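Local coordinates for hypothetical protein (PDB 4OO3), which is probably an NAD(P)-dependent oxidoreductase, with a nucleotide-binding Rossmann domain joined to an oxidoreductase C-terminal domain, though its substrate is unknown, at residues L375-V378 / V382-V385; M158-L163 / A326-R331. One frame throughout, in Å; residues are numbered along the deposited sequence.

Interaction 1 (L375-V378 / V382-V385); sequences LNKV and VWQV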
loop_
_atom_site.group_PDB
_atom_site.type_symbol
_atom_site.label_atom_id
_atom_site.label_comp_id
_atom_site.label_asym_id
_atom_site.label_seq_id
_atom_site.Cartn_x
_atom_site.Cartn_y
_atom_site.Cartn_z
ATOM N N LEU A 375 3.913 -18.027 -22.138
ATOM C CA LEU A 375 4.304 -19.010 -21.128
ATOM C C LEU A 375 5.554 -19.772 -21.543
ATOM O O LEU A 375 5.743 -20.076 -22.713
ATOM C CB LEU A 375 3.179 -20.010 -20.881
ATOM C CG LEU A 375 1.991 -19.556 -20.040
ATOM C CD1 LEU A 375 1.034 -20.724 -19.862
ATOM C CD2 LEU A 375 2.426 -19.022 -18.685
ATOM N N ASN A 376 6.393 -20.079 -20.555
ATOM C CA ASN A 376 7.601 -20.865 -20.746
ATOM C C ASN A 376 7.562 -22.032 -19.784
ATOM O O ASN A 376 7.534 -21.826 -18.574
ATOM C CB ASN A 376 8.850 -20.029 -20.433
ATOM C CG ASN A 376 9.360 -19.248 -21.629
ATOM O OD1 ASN A 376 9.331 -18.014 -21.637
ATOM N ND2 ASN A 376 9.852 -19.961 -22.637
ATOM N N LYS A 377 7.551 -23.251 -20.313
ATOM C CA LYS A 377 7.665 -24.437 -19.477
ATOM C C LYS A 377 9.056 -24.386 -18.857
ATOM O O LYS A 377 10.035 -24.182 -19.570
ATOM C CB LYS A 377 7.476 -25.706 -20.312
ATOM C CG LYS A 377 7.173 -26.963 -19.511
ATOM C CD LYS A 377 6.946 -28.145 -20.443
ATOM C CE LYS A 377 6.948 -29.480 -19.708
ATOM N NZ LYS A 377 5.651 -29.773 -19.037
ATOM N N VAL A 378 9.135 -24.511 -17.536
ATOM C CA VAL A 378 10.424 -24.453 -16.825
ATOM C C VAL A 378 10.629 -25.679 -15.941
ATOM O O VAL A 378 11.489 -25.681 -15.062
ATOM C CB VAL A 378 10.556 -23.164 -15.974
ATOM C CG1 VAL A 378 10.667 -21.938 -16.868
ATOM C CG2 VAL A 378 9.390 -23.020 -15.001
ATOM N N VAL A 382 5.142 -26.982 -14.321
ATOM C CA VAL A 382 5.530 -25.637 -13.871
ATOM C C VAL A 382 5.871 -24.714 -15.051
ATOM O O VAL A 382 6.847 -24.950 -15.769
ATOM C CB VAL A 382 6.736 -25.679 -12.914
ATOM C CG1 VAL A 382 7.012 -24.287 -12.352
ATOM C CG2 VAL A 382 6.495 -26.675 -11.785
ATOM N N TRP A 383 5.070 -23.661 -15.228
ATOM C CA TRP A 383 5.256 -22.677 -16.301
ATOM C C TRP A 383 5.490 -21.281 -15.744
ATOM O O TRP A 383 4.721 -20.806 -14.907
ATOM C CB TRP A 383 4.021 -22.622 -17.200
ATOM C CG TRP A 383 3.806 -23.851 -18.023
ATOM C CD1 TRP A 383 4.182 -24.046 -19.319
ATOM C CD2 TRP A 383 3.161 -25.056 -17.606
ATOM N NE1 TRP A 383 3.813 -25.299 -19.735
ATOM C CE2 TRP A 383 3.185 -25.942 -18.702
ATOM C CE3 TRP A 383 2.564 -25.474 -16.410
ATOM C CZ2 TRP A 383 2.631 -27.224 -18.641
ATOM C CZ3 TRP A 383 2.015 -26.756 -16.349
ATOM C CH2 TRP A 383 2.053 -27.612 -17.459
ATOM N N GLN A 384 6.543 -20.619 -16.215
ATOM C CA GLN A 384 6.753 -19.213 -15.910
ATOM C C GLN A 384 5.975 -18.345 -16.896
ATOM O O GLN A 384 5.962 -18.624 -18.091
ATOM C CB GLN A 384 8.233 -18.852 -15.989
ATOM C CG GLN A 384 8.496 -17.376 -15.723
ATOM C CD GLN A 384 9.937 -17.075 -15.370
ATOM O OE1 GLN A 384 10.757 -17.979 -15.203
ATOM N NE2 GLN A 384 10.254 -15.791 -15.250
ATOM N N VAL A 385 5.354 -17.284 -16.388
ATOM C CA VAL A 385 4.668 -16.310 -17.228
ATOM C C VAL A 385 5.664 -15.259 -17.693
ATOM O O VAL A 385 6.050 -14.382 -16.935
ATOM C CB VAL A 385 3.502 -15.623 -16.490
ATOM C CG1 VAL A 385 2.788 -14.629 -17.405
ATOM C CG2 VAL A 385 2.514 -16.659 -15.969
#
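L375-V378 and V382-V385 run antiparallel side by side, their axes 4.5 Å apart at closest and their directions 143° apart. N376 and Q384 form the hydrogen-bonded pair: N376 N donates to Q384 O at 2.9 Å, and Q384 N returns a bond of 2.8 Å to N376 O. Nearer the turn, V378 N reaches V382 O at 2.9 Å, nearly straight at 172°. N376 O also receives a CA-H...O contact from W383, so this carbonyl is held by two neighbouring residues of the opposite strand. The segments are the two arms of a beta hairpin that forms one edge of the mixed sheet of the C-terminal domain, with 374-379 as the outermost strand and 382-386 bonded on its other flank to strand 341-346. On one face sit L375, K377, W383 and V385. L375 sends its CD2 branch across to V385 CG2, 3.6 Å away. The indole of W383, with CG beside its backbone N (chi1 -69°), runs back alongside the K377 side chain, meeting it obliquely: its CD1 lies 3.5 Å from K377 CA and its NE1 3.7 Å from K377 CB. The lysine chain stays extended until its last bond, which bends NZ back beside the six-membered ring, where it also makes a long, weak ion pair with E356. Helix 352-369 packs against this face through L359, which touches both L375 and W383. Near the turn the two valines cross at about a right angle, V378 CG2 meeting V382 CG1 at 3.8 Å, while V378 CG1 rests against CB of Q384.

Interaction 2 (M158-L163 / A326-R331); sequences MLQREL and ADLVIR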
loop_
_atom_site.group_PDB
_atom_site.type_symbol
_atom_site.label_atom_id
_atom_site.label_comp_id
_atom_site.label_asym_id
_atom_site.label_seq_id
_atom_site.Cartn_x
_atom_site.Cartn_y
_atom_site.Cartn_z
HETATM N N MSE A 158 -1.518 -8.175 -11.443
HETATM C CA MSE A 158 -2.618 -8.099 -12.401
HETATM C C MSE A 158 -2.777 -9.406 -13.120
HETATM O O MSE A 158 -3.899 -9.817 -13.415
HETATM C CB MSE A 158 -2.421 -6.976 -13.421
HETATM C CG MSE A 158 -2.564 -5.623 -12.739
HETATM SE SE MSE A 158 -2.117 -4.173 -13.990
HETATM C CE MSE A 158 -3.836 -4.136 -14.934
ATOM N N LEU A 159 -1.667 -10.081 -13.408
ATOM C CA LEU A 159 -1.740 -11.362 -14.120
ATOM C C LEU A 159 -2.237 -12.478 -13.205
ATOM O O LEU A 159 -2.933 -13.391 -13.645
ATOM C CB LEU A 159 -0.385 -11.716 -14.749
ATOM C CG LEU A 159 -0.004 -10.834 -15.941
ATOM C CD1 LEU A 159 1.444 -11.035 -16.357
ATOM C CD2 LEU A 159 -0.929 -11.093 -17.118
ATOM N N GLN A 160 -1.887 -12.389 -11.931
ATOM C CA GLN A 160 -2.337 -13.347 -10.936
ATOM C C GLN A 160 -3.862 -13.283 -10.830
ATOM O O GLN A 160 -4.542 -14.305 -10.924
ATOM C CB GLN A 160 -1.688 -13.042 -9.587
ATOM C CG GLN A 160 -1.158 -14.260 -8.863
ATOM C CD GLN A 160 -0.670 -13.935 -7.471
ATOM O OE1 GLN A 160 -0.703 -12.786 -7.040
ATOM N NE2 GLN A 160 -0.220 -14.948 -6.758
ATOM N N ARG A 161 -4.393 -12.075 -10.656
ATOM C CA ARG A 161 -5.843 -11.844 -10.651
ATOM C C ARG A 161 -6.510 -12.416 -11.904
ATOM O O ARG A 161 -7.528 -13.104 -11.803
ATOM C CB ARG A 161 -6.134 -10.340 -10.539
ATOM C CG ARG A 161 -7.606 -9.925 -10.569
ATOM C CD ARG A 161 -7.710 -8.454 -10.191
ATOM N NE ARG A 161 -8.925 -7.787 -10.662
ATOM C CZ ARG A 161 -9.881 -7.261 -9.888
ATOM N NH1 ARG A 161 -9.824 -7.316 -8.562
ATOM N NH2 ARG A 161 -10.922 -6.670 -10.450
ATOM N N GLU A 162 -5.933 -12.131 -13.071
ATOM C CA GLU A 162 -6.502 -12.585 -14.345
ATOM C C GLU A 162 -6.538 -14.095 -14.452
ATOM O O GLU A 162 -7.576 -14.667 -14.781
ATOM C CB GLU A 162 -5.749 -12.003 -15.546
ATOM C CG GLU A 162 -6.582 -11.015 -16.353
ATOM C CD GLU A 162 -7.654 -11.691 -17.186
ATOM O OE1 GLU A 162 -7.370 -12.739 -17.805
ATOM O OE2 GLU A 162 -8.784 -11.168 -17.232
ATOM N N LEU A 163 -5.401 -14.729 -14.163
ATOM C CA LEU A 163 -5.276 -16.177 -14.264
ATOM C C LEU A 163 -6.180 -16.918 -13.277
ATOM O O LEU A 163 -6.704 -17.986 -13.601
ATOM C CB LEU A 163 -3.820 -16.601 -14.068
ATOM C CG LEU A 163 -2.839 -16.205 -15.178
ATOM C CD1 LEU A 163 -1.443 -16.687 -14.818
ATOM C CD2 LEU A 163 -3.255 -16.769 -16.525
ATOM N N ALA A 326 -4.350 -25.556 -9.989
ATOM C CA ALA A 326 -2.991 -25.030 -9.990
ATOM C C ALA A 326 -2.737 -23.995 -8.912
ATOM O O ALA A 326 -3.649 -23.277 -8.502
ATOM C CB ALA A 326 -2.676 -24.432 -11.355
ATOM N N ASP A 327 -1.478 -23.941 -8.472
ATOM C CA ASP A 327 -0.956 -22.864 -7.638
ATOM C C ASP A 327 -0.379 -21.765 -8.528
ATOM O O ASP A 327 0.402 -22.043 -9.442
ATOM C CB ASP A 327 0.160 -23.374 -6.717
ATOM C CG ASP A 327 -0.317 -24.418 -5.723
ATOM O OD1 ASP A 327 -1.529 -24.477 -5.438
ATOM O OD2 ASP A 327 0.531 -25.189 -5.221
ATOM N N LEU A 328 -0.768 -20.522 -8.257
ATOM C CA LEU A 328 -0.140 -19.353 -8.879
ATOM C C LEU A 328 0.876 -18.783 -7.894
ATOM O O LEU A 328 0.527 -18.449 -6.765
ATOM C CB LEU A 328 -1.182 -18.294 -9.226
ATOM C CG LEU A 328 -2.316 -18.766 -10.124
ATOM C CD1 LEU A 328 -3.351 -17.661 -10.265
ATOM C CD2 LEU A 328 -1.782 -19.200 -11.479
ATOM N N VAL A 329 2.123 -18.664 -8.332
ATOM C CA VAL A 329 3.244 -18.417 -7.426
ATOM C C VAL A 329 4.059 -17.224 -7.899
ATOM O O VAL A 329 4.451 -17.160 -9.063
ATOM C CB VAL A 329 4.166 -19.663 -7.347
ATOM C CG1 VAL A 329 5.424 -19.380 -6.522
ATOM C CG2 VAL A 329 3.402 -20.847 -6.774
ATOM N N ILE A 330 4.303 -16.284 -6.988
ATOM C CA ILE A 330 5.240 -15.199 -7.224
ATOM C C ILE A 330 6.530 -15.528 -6.494
ATOM O O ILE A 330 6.502 -15.890 -5.319
ATOM C CB ILE A 330 4.752 -13.855 -6.664
ATOM C CG1 ILE A 330 3.385 -13.472 -7.236
ATOM C CG2 ILE A 330 5.771 -12.762 -6.953
ATOM C CD1 ILE A 330 3.405 -13.134 -8.705
ATOM N N ARG A 331 7.648 -15.409 -7.202
ATOM C CA ARG A 331 8.963 -15.421 -6.582
ATOM C C ARG A 331 9.647 -14.102 -6.875
ATOM O O ARG A 331 9.584 -13.588 -7.999
ATOM C CB ARG A 331 9.807 -16.569 -7.108
ATOM C CG ARG A 331 9.289 -17.941 -6.711
ATOM C CD ARG A 331 10.046 -19.035 -7.444
ATOM N NE ARG A 331 9.151 -20.116 -7.835
ATOM C CZ ARG A 331 8.704 -21.063 -7.019
ATOM N NH1 ARG A 331 9.063 -21.085 -5.741
ATOM N NH2 ARG A 331 7.887 -21.995 -7.485
#
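The Q160 side chain carries its flat carboxamide from the helix to the strand and crosses I330 obliquely, CD lying 4.1 Å from I330 CG1. The other flat group is the guanidinium of R331, which takes no part in the meeting with the helix: V329 CG1 sits 3.7 Å above the centre of one of its faces, and the group also makes a cation-pi contact with F343 and a salt bridge to E345. Behind its amide, Q160 lays its aliphatic stem along L328, the two side chains sliding past each other in opposite directions with CG 4.1 Å from L328 CB. L328 points at the helix, and with CG beside its own backbone N (chi1 -56°) it extends CD1 to 3.6 Å from Q160 O and 4.0 Å from L163 CB. Its CD2 branch lies at 4.2 Å from L163 CD1. Helix segment 158-163 lies on one face of the mixed sheet of the C-terminal domain, running along strand segment 326-331 in the opposite direction, with 9.6 Å between the axes. Putting an alanine at Q160 would strip away all that extends beyond CB and would probably leave L328 CB and I330 CG1 without their neighbour from the helix, opening a gap between helix and sheet. R161 and E162 send their charges elsewhere, to D234 and K365. With four buried residues meeting and no hydrogen bond or salt bridge across, the contact rests on van der Waals packing, so shape, more than polar pairing, probably sets how the helix sits on this strand.

Both interactions belong to the same mixed sheet of the C-terminal domain, separate from the parallel Rossmann sheet, and their centres are about 12 Å apart. Strand 341-346 lies between strand 326-332 of interaction 2 and the hairpin of interaction 1. The two contacts meet at helix 155-164, where V385 CG1 is 4.0 Å from L159 CD1 and V385 CG2 is 4.1 Å from L163 CD1. L163 is therefore shared by the two contacts, while L342 of the intervening strand touches Q160, I330 and V385. Helix 352-369 also serves both, with L359 and M363 against L375 and V366 against L163.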